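Local coordinates for serine-rich secreted cell wall anchored (LPXTG-motif ) protein (Lactobacillus reuteri ATCC 53608, PDB 5NXK), which probably serves as a cell-wall-anchored adhesin of a gut bacterium, built as a beta-solenoid and likely to mediate contacts with the host, at residues 179-184 and 216-221; 186-191 and 211-216; 106-111 and 131-136. One frame throughout, in Å; residues are numbered along the deposited sequence.

Contact 1 (179-184 and 216-221); sequences LNNSAT and IGNTEY
At a corner of the beta-solenoid, where strand 176-181 ends, Asn181 opens an Asx turn, and the loop 216-221 of the neighbouring coil lays the side chain of Asn218 across it. Both asparagines carry CG anti to the backbone N, yet the side chains cross at about a right angle, with their amide planes 38° apart. The Asn181 carboxamide curls back on its own chain: OD1 accepts from Ala183 N at 2.9 Å and also from Thr184 N, the latter on a lone pair. Both donors lie in the plane of this amide carbonyl. Its other end is directed too, because Asn181 ND2 donates to Thr184 OG1 at 2.8 Å with that hydroxyl in the amide plane. These bonds on both ends of one amide fix its rotation.

Asn218 comes over the backbone of the turn. Asn218 CB is 3.1 Å from Asn181 O, and Asn218 OD1 lies 3.2 Å from Ser182 C and near Ala183 N, but the angle there is too poor for a hydrogen bond. The attachment between the segments is instead made by Asn218 ND2, which donates to Thr184 O at 2.8 Å; the bond is bent, with an angle of 134° at the hydrogen. Thr219 OG1, set beside its backbone N, faces the CB and ND2 of Asn181, but its strongest partner is Asp187 OD1, which also receives Asn181 ND2. Within the loop, Asn218 ND2 also donates to Thr219 OG1 at 3.2 Å, with the hydroxyl almost exactly in the amide plane.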
ATOM      1  N   LEU A 179      -8.851   1.245   5.583  1.00 27.70           N
ATOM      2  CA  LEU A 179      -8.538  -0.006   4.915  1.00 32.13           C
ATOM      3  C   LEU A 179      -9.360  -1.112   5.557  1.00 31.54           C
ATOM      4  O   LEU A 179      -9.238  -1.379   6.757  1.00 30.66           O
ATOM      5  CB  LEU A 179      -7.043  -0.313   4.984  1.00 29.61           C
ATOM      6  CG  LEU A 179      -6.499  -1.479   4.149  1.00 32.46           C
ATOM      7  CD1 LEU A 179      -4.987  -1.275   3.914  1.00 30.27           C
ATOM      8  CD2 LEU A 179      -6.779  -2.857   4.756  1.00 30.94           C
ATOM      9  N   ASN A 180     -10.183  -1.752   4.731  1.00 30.50           N
ATOM     10  CA  ASN A 180     -11.059  -2.835   5.146  1.00 28.82           C
ATOM     11  C   ASN A 180     -10.500  -4.145   4.639  1.00 29.20           C
ATOM     12  O   ASN A 180     -10.272  -4.294   3.451  1.00 32.65           O
ATOM     13  CB  ASN A 180     -12.471  -2.608   4.608  1.00 31.52           C
ATOM     14  CG  ASN A 180     -13.067  -1.296   5.086  1.00 36.91           C
ATOM     15  OD1 ASN A 180     -13.078  -1.013   6.286  1.00 35.39           O
ATOM     16  ND2 ASN A 180     -13.531  -0.471   4.149  1.00 31.95           N
ATOM     17  N   ASN A 181     -10.230  -5.088   5.526  1.00 30.27           N
ATOM     18  CA  ASN A 181      -9.589  -6.315   5.076  1.00 33.36           C
ATOM     19  C   ASN A 181     -10.413  -7.534   5.466  1.00 30.95           C
ATOM     20  O   ASN A 181     -10.610  -7.825   6.650  1.00 30.19           O
ATOM     21  CB  ASN A 181      -8.164  -6.414   5.644  1.00 31.62           C
ATOM     22  CG  ASN A 181      -7.312  -7.460   4.933  1.00 31.27           C
ATOM     23  OD1 ASN A 181      -7.821  -8.330   4.236  1.00 30.19           O
ATOM     24  ND2 ASN A 181      -5.997  -7.366   5.110  1.00 25.63           N
ATOM     25  N   SER A 182     -10.905  -8.239   4.458  1.00 32.54           N
ATOM     26  CA  SER A 182     -11.599  -9.495   4.689  1.00 35.29           C
ATOM     27  C   SER A 182     -10.992 -10.591   3.818  1.00 36.37           C
ATOM     28  O   SER A 182     -11.663 -11.556   3.475  1.00 35.76           O
ATOM     29  CB  SER A 182     -13.099  -9.337   4.410  1.00 34.07           C
ATOM     30  OG  SER A 182     -13.314  -8.857   3.092  1.00 32.79           O
ATOM     31  N   ALA A 183      -9.718 -10.438   3.459  1.00 29.99           N
ATOM     32  CA  ALA A 183      -9.121 -11.318   2.459  1.00 32.19           C
ATOM     33  C   ALA A 183      -7.686 -11.737   2.753  1.00 34.60           C
ATOM     34  O   ALA A 183      -7.271 -12.837   2.378  1.00 33.56           O
ATOM     35  CB  ALA A 183      -9.164 -10.636   1.101  1.00 28.56           C
ATOM     36  N   THR A 184      -6.919 -10.867   3.403  1.00 29.60           N
ATOM     37  CA  THR A 184      -5.492 -11.138   3.562  1.00 30.08           C
ATOM     38  C   THR A 184      -5.015 -11.036   5.012  1.00 29.12           C
ATOM     39  O   THR A 184      -5.697 -10.454   5.861  1.00 28.29           O
ATOM     40  CB  THR A 184      -4.667 -10.194   2.659  1.00 31.66           C
ATOM     41  OG1 THR A 184      -5.045  -8.836   2.911  1.00 31.46           O
ATOM     42  CG2 THR A 184      -4.939 -10.509   1.167  1.00 27.27           C
ATOM     43  N   ILE A 216      -9.874  -6.605  13.079  1.00 31.58           N
ATOM     44  CA  ILE A 216      -9.675  -7.621  14.098  1.00 33.46           C
ATOM     45  C   ILE A 216     -10.414  -8.929  13.753  1.00 32.15           C
ATOM     46  O   ILE A 216     -10.042 -10.001  14.228  1.00 31.84           O
ATOM     47  CB  ILE A 216     -10.115  -7.076  15.486  1.00 28.84           C
ATOM     48  CG1 ILE A 216      -9.576  -7.945  16.621  1.00 34.24           C
ATOM     49  CG2 ILE A 216     -11.628  -6.907  15.565  1.00 32.81           C
ATOM     50  CD1 ILE A 216      -9.437  -7.191  17.917  1.00 32.49           C
ATOM     51  N   GLY A 217     -11.449  -8.846  12.927  1.00 34.62           N
ATOM     52  CA  GLY A 217     -12.150 -10.040  12.471  1.00 34.43           C
ATOM     53  C   GLY A 217     -11.365 -10.868  11.453  1.00 38.14           C
ATOM     54  O   GLY A 217     -11.714 -12.015  11.166  1.00 33.67           O
ATOM     55  N   ASN A 218     -10.280 -10.310  10.924  1.00 32.27           N
ATOM     56  CA  ASN A 218      -9.634 -10.909   9.759  1.00 29.17           C
ATOM     57  C   ASN A 218      -8.109 -10.870   9.769  1.00 30.38           C
ATOM     58  O   ASN A 218      -7.445 -11.872   9.530  1.00 31.33           O
ATOM     59  CB  ASN A 218     -10.125 -10.209   8.492  1.00 30.63           C
ATOM     60  CG  ASN A 218      -9.350 -10.629   7.249  1.00 36.59           C
ATOM     61  OD1 ASN A 218      -9.744 -11.567   6.550  1.00 36.67           O
ATOM     62  ND2 ASN A 218      -8.235  -9.942   6.975  1.00 31.57           N
ATOM     63  N   THR A 219      -7.564  -9.691  10.022  1.00 31.89           N
ATOM     64  CA  THR A 219      -6.143  -9.430   9.818  1.00 26.51           C
ATOM     65  C   THR A 219      -5.286  -9.918  10.983  1.00 30.83           C
ATOM     66  O   THR A 219      -5.663  -9.759  12.140  1.00 28.60           O
ATOM     67  CB  THR A 219      -5.944  -7.933   9.593  1.00 25.99           C
ATOM     68  OG1 THR A 219      -6.593  -7.560   8.371  1.00 30.05           O
ATOM     69  CG2 THR A 219      -4.481  -7.569   9.514  1.00 29.74           C
ATOM     70  N   GLU A 220      -4.141 -10.527  10.684  1.00 27.53           N
ATOM     71  CA  GLU A 220      -3.210 -10.915  11.746  1.00 28.21           C
ATOM     72  C   GLU A 220      -2.326  -9.746  12.187  1.00 26.13           C
ATOM     73  O   GLU A 220      -2.194  -9.499  13.376  1.00 25.21           O
ATOM     74  CB  GLU A 220      -2.348 -12.095  11.299  1.00 32.60           C
ATOM     75  CG  GLU A 220      -3.161 -13.347  11.012  1.00 42.97           C
ATOM     76  CD  GLU A 220      -2.296 -14.556  10.724  1.00 62.26           C
ATOM     77  OE1 GLU A 220      -2.157 -15.411  11.623  1.00 73.31           O
ATOM     78  OE2 GLU A 220      -1.750 -14.649   9.607  1.00 70.09           O
ATOM     79  N   TYR A 221      -1.723  -9.032  11.235  1.00 29.23           N
ATOM     80  CA  TYR A 221      -0.937  -7.833  11.559  1.00 29.36           C
ATOM     81  C   TYR A 221      -1.425  -6.663  10.719  1.00 25.85           C
ATOM     82  O   TYR A 221      -1.559  -6.800   9.509  1.00 24.93           O
ATOM     83  CB  TYR A 221       0.557  -8.005  11.277  1.00 25.53           C
ATOM     84  CG  TYR A 221       1.138  -9.374  11.449  1.00 27.17           C
ATOM     85  CD1 TYR A 221       0.963 -10.091  12.619  1.00 26.50           C
ATOM     86  CD2 TYR A 221       1.891  -9.947  10.430  1.00 32.29           C
ATOM     87  CE1 TYR A 221       1.511 -11.349  12.770  1.00 34.24           C
ATOM     88  CE2 TYR A 221       2.440 -11.200  10.570  1.00 36.47           C
ATOM     89  CZ  TYR A 221       2.247 -11.901  11.739  1.00 37.85           C
ATOM     90  OH  TYR A 221       2.801 -13.155  11.881  1.00 40.67           O
TER

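Contact 2 (186-191 and 211-216); sequences IDMWLL and LTMENI
Two kinds of interaction span these segments, one polar and one apolar, and all five touching residues are buried. The polar one is a hydrogen bond from Asn215 ND2 to Asp187 OD2, 2.8 Å long and fairly straight at 156°. The acceptor lies in the amide plane of Asn215, but the donor meets OD2 from above the carboxylate plane, and the two planes stand 81° apart. The buried carboxylate has several other partners: OD1 receives Thr219 OG1 and Asn181 ND2, and OD2 receives Asn222 ND2. This many donors would favour the ionised form.

The polar group sits where the chain turns a corner at Asp187, between two of the parallel sheets of the beta-solenoid. Strand 186-191 belongs to one sheet and strand 210-214 to another, and their side chains meet across the interior.

Between the two kinds lies a plain van der Waals approach, Met213 CB 3.6 Å from Asp187 OD2, as these side chains slide past each other in opposite directions. In the apolar group, Met188 reaches inward with its chain extended beyond CG, while Met213 bends at its last torsion (chi3 -69°). The two thioethers cross at about a right angle, Met188 CE lying 3.8 Å from Met213 SD and Met188 SD 4.2 Å from Met213 CE. Leu211, two residues earlier in its strand, meets the Met188 methyl, with Leu211 CD1 4.4 Å from Met188 CE.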
ATOM      1  N   ILE A 186      -2.336  -9.532   6.245  1.00 25.41           N
ATOM      2  CA  ILE A 186      -1.623  -8.314   6.629  1.00 27.53           C
ATOM      3  C   ILE A 186      -2.224  -7.123   5.869  1.00 26.94           C
ATOM      4  O   ILE A 186      -2.498  -7.245   4.685  1.00 24.48           O
ATOM      5  CB  ILE A 186      -0.096  -8.441   6.341  1.00 20.25           C
ATOM      6  CG1 ILE A 186       0.479  -9.674   7.052  1.00 24.65           C
ATOM      7  CG2 ILE A 186       0.650  -7.173   6.766  1.00 21.80           C
ATOM      8  CD1 ILE A 186       1.933  -9.962   6.687  1.00 24.44           C
ATOM      9  N   ASP A 187      -2.458  -5.995   6.545  1.00 24.27           N
ATOM     10  CA  ASP A 187      -3.000  -4.813   5.864  1.00 20.02           C
ATOM     11  C   ASP A 187      -1.911  -4.074   5.074  1.00 23.99           C
ATOM     12  O   ASP A 187      -2.117  -3.706   3.919  1.00 28.40           O
ATOM     13  CB  ASP A 187      -3.658  -3.843   6.852  1.00 22.48           C
ATOM     14  CG  ASP A 187      -4.870  -4.445   7.582  1.00 33.51           C
ATOM     15  OD1 ASP A 187      -5.465  -5.435   7.095  1.00 31.60           O
ATOM     16  OD2 ASP A 187      -5.234  -3.908   8.654  1.00 33.61           O
ATOM     17  N   MET A 188      -0.757  -3.852   5.702  1.00 22.00           N
ATOM     18  CA  MET A 188       0.362  -3.162   5.040  1.00 24.92           C
ATOM     19  C   MET A 188       1.644  -3.920   5.314  1.00 25.93           C
ATOM     20  O   MET A 188       2.048  -4.046   6.467  1.00 25.87           O
ATOM     21  CB  MET A 188       0.521  -1.730   5.546  1.00 23.58           C
ATOM     22  CG  MET A 188      -0.626  -0.788   5.225  1.00 32.36           C
ATOM     23  SD  MET A 188      -0.333   0.826   6.009  1.00 30.71           S
ATOM     24  CE  MET A 188      -1.705   1.771   5.351  1.00 29.12           C
ATOM     25  N   TRP A 189       2.291  -4.418   4.268  1.00 23.21           N
ATOM     26  CA  TRP A 189       3.547  -5.123   4.432  1.00 21.26           C
ATOM     27  C   TRP A 189       4.620  -4.375   3.660  1.00 25.88           C
ATOM     28  O   TRP A 189       4.597  -4.341   2.432  1.00 23.85           O
ATOM     29  CB  TRP A 189       3.447  -6.572   3.928  1.00 22.76           C
ATOM     30  CG  TRP A 189       4.598  -7.438   4.346  1.00 24.15           C
ATOM     31  CD1 TRP A 189       5.725  -7.043   5.007  1.00 24.14           C
ATOM     32  CD2 TRP A 189       4.719  -8.860   4.169  1.00 26.88           C
ATOM     33  NE1 TRP A 189       6.538  -8.119   5.241  1.00 24.26           N
ATOM     34  CE2 TRP A 189       5.944  -9.246   4.741  1.00 22.44           C
ATOM     35  CE3 TRP A 189       3.910  -9.838   3.576  1.00 26.91           C
ATOM     36  CZ2 TRP A 189       6.385 -10.572   4.739  1.00 25.86           C
ATOM     37  CZ3 TRP A 189       4.347 -11.153   3.582  1.00 25.18           C
ATOM     38  CH2 TRP A 189       5.570 -11.508   4.158  1.00 26.30           C
ATOM     39  N   LEU A 190       5.556  -3.779   4.390  1.00 21.57           N
ATOM     40  CA  LEU A 190       6.646  -3.030   3.785  1.00 21.78           C
ATOM     41  C   LEU A 190       7.927  -3.787   4.082  1.00 24.83           C
ATOM     42  O   LEU A 190       8.327  -3.924   5.239  1.00 30.67           O
ATOM     43  CB  LEU A 190       6.721  -1.599   4.316  1.00 21.58           C
ATOM     44  CG  LEU A 190       5.506  -0.681   4.103  1.00 22.81           C
ATOM     45  CD1 LEU A 190       4.448  -0.865   5.193  1.00 19.25           C
ATOM     46  CD2 LEU A 190       5.931   0.789   3.990  1.00 21.40           C
ATOM     47  N   LEU A 191       8.547  -4.294   3.024  1.00 23.82           N
ATOM     48  CA  LEU A 191       9.720  -5.154   3.137  1.00 20.83           C
ATOM     49  C   LEU A 191      10.813  -4.666   2.186  1.00 20.02           C
ATOM     50  O   LEU A 191      10.522  -4.267   1.058  1.00 23.06           O
ATOM     51  CB  LEU A 191       9.338  -6.613   2.816  1.00 20.82           C
ATOM     52  CG  LEU A 191      10.395  -7.727   2.874  1.00 26.68           C
ATOM     53  CD1 LEU A 191       9.764  -9.047   3.365  1.00 20.06           C
ATOM     54  CD2 LEU A 191      11.085  -7.926   1.504  1.00 24.35           C
ATOM     55  N   LEU A 211      -6.251   7.481   9.977  1.00 27.04           N
ATOM     56  CA  LEU A 211      -6.000   6.166   9.417  1.00 24.04           C
ATOM     57  C   LEU A 211      -6.800   5.170  10.223  1.00 27.44           C
ATOM     58  O   LEU A 211      -6.628   5.072  11.434  1.00 27.63           O
ATOM     59  CB  LEU A 211      -4.512   5.820   9.454  1.00 25.79           C
ATOM     60  CG  LEU A 211      -4.204   4.362   9.074  1.00 28.34           C
ATOM     61  CD1 LEU A 211      -4.660   4.086   7.644  1.00 26.39           C
ATOM     62  CD2 LEU A 211      -2.718   4.051   9.213  1.00 25.07           C
ATOM     63  N   THR A 212      -7.694   4.452   9.555  1.00 24.17           N
ATOM     64  CA  THR A 212      -8.530   3.471  10.220  1.00 26.05           C
ATOM     65  C   THR A 212      -8.365   2.100   9.561  1.00 28.72           C
ATOM     66  O   THR A 212      -8.625   1.934   8.366  1.00 28.63           O
ATOM     67  CB  THR A 212     -10.013   3.892  10.189  1.00 28.11           C
ATOM     68  OG1 THR A 212     -10.156   5.191  10.782  1.00 29.34           O
ATOM     69  CG2 THR A 212     -10.866   2.902  10.946  1.00 29.89           C
ATOM     70  N   MET A 213      -7.910   1.130  10.345  1.00 22.65           N
ATOM     71  CA  MET A 213      -7.742  -0.246   9.894  1.00 26.95           C
ATOM     72  C   MET A 213      -8.250  -1.182  10.983  1.00 27.17           C
ATOM     73  O   MET A 213      -7.478  -1.814  11.710  1.00 25.64           O
ATOM     74  CB  MET A 213      -6.283  -0.543   9.505  1.00 27.63           C
ATOM     75  CG  MET A 213      -5.653   0.538   8.639  1.00 36.17           C
ATOM     76  SD  MET A 213      -4.203  -0.008   7.673  1.00 43.14           S
ATOM     77  CE  MET A 213      -3.057  -0.236   9.011  1.00 23.53           C
ATOM     78  N   GLU A 214      -9.573  -1.246  11.089  1.00 27.20           N
ATOM     79  CA  GLU A 214     -10.228  -2.011  12.139  1.00 32.42           C
ATOM     80  C   GLU A 214     -10.577  -3.383  11.587  1.00 29.84           C
ATOM     81  O   GLU A 214     -11.689  -3.612  11.130  1.00 30.39           O
ATOM     82  CB  GLU A 214     -11.471  -1.267  12.620  1.00 34.14           C
ATOM     83  CG  GLU A 214     -11.109  -0.013  13.409  1.00 40.40           C
ATOM     84  CD  GLU A 214     -12.325   0.776  13.863  1.00 50.42           C
ATOM     85  OE1 GLU A 214     -13.203   1.073  13.019  1.00 54.78           O
ATOM     86  OE2 GLU A 214     -12.385   1.121  15.058  1.00 53.24           O
ATOM     87  N   ASN A 215      -9.618  -4.300  11.660  1.00 28.85           N
ATOM     88  CA  ASN A 215      -9.700  -5.553  10.928  1.00 26.79           C
ATOM     89  C   ASN A 215      -9.480  -6.760  11.820  1.00 31.64           C
ATOM     90  O   ASN A 215      -9.004  -7.808  11.375  1.00 28.92           O
ATOM     91  CB  ASN A 215      -8.683  -5.522   9.790  1.00 28.18           C
ATOM     92  CG  ASN A 215      -9.030  -4.472   8.747  1.00 29.27           C
ATOM     93  OD1 ASN A 215     -10.182  -4.383   8.317  1.00 29.76           O
ATOM     94  ND2 ASN A 215      -8.039  -3.672   8.333  1.00 25.35           N
ATOM     95  N   ILE A 216      -9.874  -6.605  13.079  1.00 31.58           N
ATOM     96  CA  ILE A 216      -9.675  -7.621  14.098  1.00 33.46           C
ATOM     97  C   ILE A 216     -10.414  -8.929  13.753  1.00 32.15           C
ATOM     98  O   ILE A 216     -10.042 -10.001  14.228  1.00 31.84           O
ATOM     99  CB  ILE A 216     -10.115  -7.076  15.486  1.00 28.84           C
ATOM    100  CG1 ILE A 216      -9.576  -7.945  16.621  1.00 34.24           C
ATOM    101  CG2 ILE A 216     -11.628  -6.907  15.565  1.00 32.81           C
ATOM    102  CD1 ILE A 216      -9.437  -7.191  17.917  1.00 32.49           C
TER

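Contact 3 (106-111 and 131-136); sequences TAYGGT and TLNSVK
Strands 106-109 and 131-134 run parallel, their axes 4.7 Å apart and their directions 10° from each other. Residues pair in order, Thr106 with Thr131 through Gly109 with Ser134, and the bonds alternate in direction: Ala107 N donates to Thr131 O, Asn133 N to Ala107 O, Gly109 N to Asn133 O and Val135 N to Gly109 O. The third is nearly axial to its acceptor, with a C=O...N angle of 174°. CA-H...O contacts fill in between, as from Ser134 CA to Gly109 O at 3.1 Å.

Asn133 dominates the side-chain contacts. With CG beside its backbone N, it runs alongside Tyr108 in the same direction, the ring and amide planes only 14° apart. Asn133 ND2 lies 3.4 Å above the Tyr108 ring plane, offset toward the rim, and 3.5 Å from Tyr108 CE2. Asn133 ND2 donates to Ala107 O at 3.1 Å, so that carbonyl takes two donors from the same residue, both above its plane. Water 1 accepts from Asn133 ND2 at 2.8 Å and also bonds Tyr108 OH; Asn133 OD1 accepts from Asn180 ND2 in the next strand.

On the other face, Ala107 CB meets Leu132 CD2 at 3.9 Å, and both rest on Leu112. Farther on, Ser134 OG, anti to its backbone N, donates to a lone pair of Gly110 O at 2.8 Å, linking the chain beyond the first strand to the end of the second. Parallel pairing of successive coils in register, with Ala107 and Leu132 turned to the interior and the threonines, Tyr108 and Asn133 on the reverse face, is typical of the beta-solenoid of pectate lyase-like proteins.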
ATOM      1  N   THR A 106     -11.288   4.763  -4.290  1.00 27.55           N
ATOM      2  CA  THR A 106     -11.856   3.590  -3.654  1.00 32.20           C
ATOM      3  C   THR A 106     -11.305   2.370  -4.380  1.00 33.07           C
ATOM      4  O   THR A 106     -11.350   2.329  -5.596  1.00 34.68           O
ATOM      5  CB  THR A 106     -13.407   3.628  -3.706  1.00 31.05           C
ATOM      6  OG1 THR A 106     -13.864   4.820  -3.057  1.00 31.01           O
ATOM      7  CG2 THR A 106     -14.015   2.425  -3.008  1.00 30.16           C
ATOM      8  N   ALA A 107     -10.783   1.378  -3.664  1.00 28.04           N
ATOM      9  CA  ALA A 107     -10.160   0.248  -4.348  1.00 27.58           C
ATOM     10  C   ALA A 107     -10.622  -1.096  -3.822  1.00 34.96           C
ATOM     11  O   ALA A 107     -10.867  -1.263  -2.618  1.00 34.71           O
ATOM     12  CB  ALA A 107      -8.622   0.338  -4.246  1.00 26.75           C
ATOM     13  N   TYR A 108     -10.692  -2.064  -4.728  1.00 28.42           N
ATOM     14  CA  TYR A 108     -11.035  -3.428  -4.364  1.00 33.75           C
ATOM     15  C   TYR A 108     -10.031  -4.374  -4.993  1.00 32.35           C
ATOM     16  O   TYR A 108      -9.734  -4.261  -6.177  1.00 33.08           O
ATOM     17  CB  TYR A 108     -12.461  -3.774  -4.826  1.00 34.29           C
ATOM     18  CG  TYR A 108     -13.526  -2.883  -4.217  1.00 36.10           C
ATOM     19  CD1 TYR A 108     -13.847  -1.656  -4.791  1.00 32.36           C
ATOM     20  CD2 TYR A 108     -14.204  -3.269  -3.063  1.00 35.39           C
ATOM     21  CE1 TYR A 108     -14.804  -0.840  -4.238  1.00 31.49           C
ATOM     22  CE2 TYR A 108     -15.164  -2.453  -2.496  1.00 39.49           C
ATOM     23  CZ  TYR A 108     -15.458  -1.237  -3.089  1.00 36.44           C
ATOM     24  OH  TYR A 108     -16.410  -0.417  -2.533  1.00 41.26           O
ATOM     25  N   GLY A 109      -9.530  -5.326  -4.214  1.00 30.07           N
ATOM     26  CA  GLY A 109      -8.587  -6.301  -4.735  1.00 26.32           C
ATOM     27  C   GLY A 109      -8.206  -7.251  -3.630  1.00 25.81           C
ATOM     28  O   GLY A 109      -8.653  -7.083  -2.499  1.00 27.04           O
ATOM     29  N   GLY A 110      -7.405  -8.260  -3.945  1.00 26.99           N
ATOM     30  CA  GLY A 110      -6.847  -9.120  -2.912  1.00 26.21           C
ATOM     31  C   GLY A 110      -5.612  -8.416  -2.396  1.00 29.92           C
ATOM     32  O   GLY A 110      -5.573  -7.917  -1.264  1.00 27.94           O
ATOM     33  N   THR A 111      -4.577  -8.423  -3.224  1.00 25.48           N
ATOM     34  CA  THR A 111      -3.444  -7.512  -3.047  1.00 25.49           C
ATOM     35  C   THR A 111      -3.683  -6.314  -3.956  1.00 27.75           C
ATOM     36  O   THR A 111      -3.835  -6.490  -5.159  1.00 33.54           O
ATOM     37  CB  THR A 111      -2.134  -8.201  -3.378  1.00 22.66           C
ATOM     38  OG1 THR A 111      -1.961  -9.303  -2.471  1.00 27.86           O
ATOM     39  CG2 THR A 111      -0.943  -7.221  -3.261  1.00 23.41           C
ATOM     40  N   THR A 131     -10.363   4.878   0.419  1.00 27.88           N
ATOM     41  CA  THR A 131     -10.784   3.638   1.033  1.00 27.84           C
ATOM     42  C   THR A 131     -10.282   2.470   0.213  1.00 32.34           C
ATOM     43  O   THR A 131     -10.547   2.367  -0.989  1.00 30.84           O
ATOM     44  CB  THR A 131     -12.319   3.565   1.159  1.00 30.21           C
ATOM     45  OG1 THR A 131     -12.776   4.693   1.913  1.00 31.83           O
ATOM     46  CG2 THR A 131     -12.744   2.286   1.879  1.00 36.10           C
ATOM     47  N   LEU A 132      -9.548   1.595   0.879  1.00 28.06           N
ATOM     48  CA  LEU A 132      -8.950   0.436   0.244  1.00 32.31           C
ATOM     49  C   LEU A 132      -9.595  -0.838   0.783  1.00 34.63           C
ATOM     50  O   LEU A 132      -9.694  -1.009   2.002  1.00 28.98           O
ATOM     51  CB  LEU A 132      -7.441   0.433   0.499  1.00 29.53           C
ATOM     52  CG  LEU A 132      -6.722   1.754   0.169  1.00 26.60           C
ATOM     53  CD1 LEU A 132      -5.264   1.642   0.538  1.00 24.48           C
ATOM     54  CD2 LEU A 132      -6.849   2.096  -1.315  1.00 31.81           C
ATOM     55  N   ASN A 133     -10.029  -1.730  -0.105  1.00 27.00           N
ATOM     56  CA  ASN A 133     -10.721  -2.933   0.335  1.00 27.99           C
ATOM     57  C   ASN A 133     -10.022  -4.201  -0.138  1.00 29.11           C
ATOM     58  O   ASN A 133      -9.935  -4.461  -1.331  1.00 28.99           O
ATOM     59  CB  ASN A 133     -12.171  -2.916  -0.160  1.00 28.56           C
ATOM     60  CG  ASN A 133     -12.942  -1.709   0.350  1.00 32.33           C
ATOM     61  OD1 ASN A 133     -13.441  -1.699   1.481  1.00 34.84           O
ATOM     62  ND2 ASN A 133     -13.006  -0.664  -0.471  1.00 26.36           N
ATOM     63  N   SER A 134      -9.480  -4.966   0.795  1.00 29.13           N
ATOM     64  CA  SER A 134      -8.914  -6.263   0.458  1.00 30.56           C
ATOM     65  C   SER A 134     -10.018  -7.313   0.600  1.00 29.54           C
ATOM     66  O   SER A 134     -10.455  -7.619   1.702  1.00 29.57           O
ATOM     67  CB  SER A 134      -7.711  -6.588   1.342  1.00 31.46           C
ATOM     68  OG  SER A 134      -7.166  -7.853   1.012  1.00 33.05           O
ATOM     69  N   VAL A 135     -10.458  -7.848  -0.534  1.00 30.06           N
ATOM     70  CA  VAL A 135     -11.612  -8.739  -0.614  1.00 31.53           C
ATOM     71  C   VAL A 135     -11.284 -10.008  -1.403  1.00 33.94           C
ATOM     72  O   VAL A 135     -10.341 -10.031  -2.197  1.00 33.44           O
ATOM     73  CB  VAL A 135     -12.808  -8.047  -1.289  1.00 31.66           C
ATOM     74  CG1 VAL A 135     -13.281  -6.874  -0.454  1.00 31.62           C
ATOM     75  CG2 VAL A 135     -12.430  -7.594  -2.690  1.00 30.61           C
ATOM     76  N   LYS A 136     -12.067 -11.061  -1.179  1.00 33.93           N
ATOM     77  CA  LYS A 136     -11.838 -12.341  -1.846  1.00 36.07           C
ATOM     78  C   LYS A 136     -12.481 -12.345  -3.221  1.00 34.16           C
ATOM     79  O   LYS A 136     -12.123 -13.127  -4.103  1.00 32.40           O
ATOM     80  CB  LYS A 136     -12.394 -13.496  -1.009  1.00 38.02           C
ATOM     81  CG  LYS A 136     -11.604 -13.791   0.247  1.00 38.75           C
ATOM     82  CD  LYS A 136     -12.090 -15.071   0.902  1.00 49.42           C
ATOM     83  CE  LYS A 136     -11.103 -15.555   1.949  1.00 60.66           C
ATOM     84  NZ  LYS A 136     -11.230 -14.769   3.203  1.00 64.15           N
TER
HETATM   85  O   HOH W   1     -15.363   0.890  -0.272  1.00 42.58           O

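How the contacts relate
All three contacts reach one parallel sheet, in which strands 105-109, 129-134, 176-181 and 210-214 are successive neighbours. Contact 3, also buried, joins adjacent strands there mainly through main-chain bonds, whereas contacts 1 and 2 rely on side chains at and inside the corner. Contact 2 is wholly buried and mixes a carboxylate with thioethers; contact 1 is only partly buried and mostly amide chemistry. They lie about 7 Å apart between centres and meet at Asp187, with contact 2 nested in the loop that contact 1 closes. Backbone bonds from Ser134 to Asn180 and Ser182 join contacts 1 and 3, while contacts 2 and 3 stay about 6 Å apart at their nearest atoms.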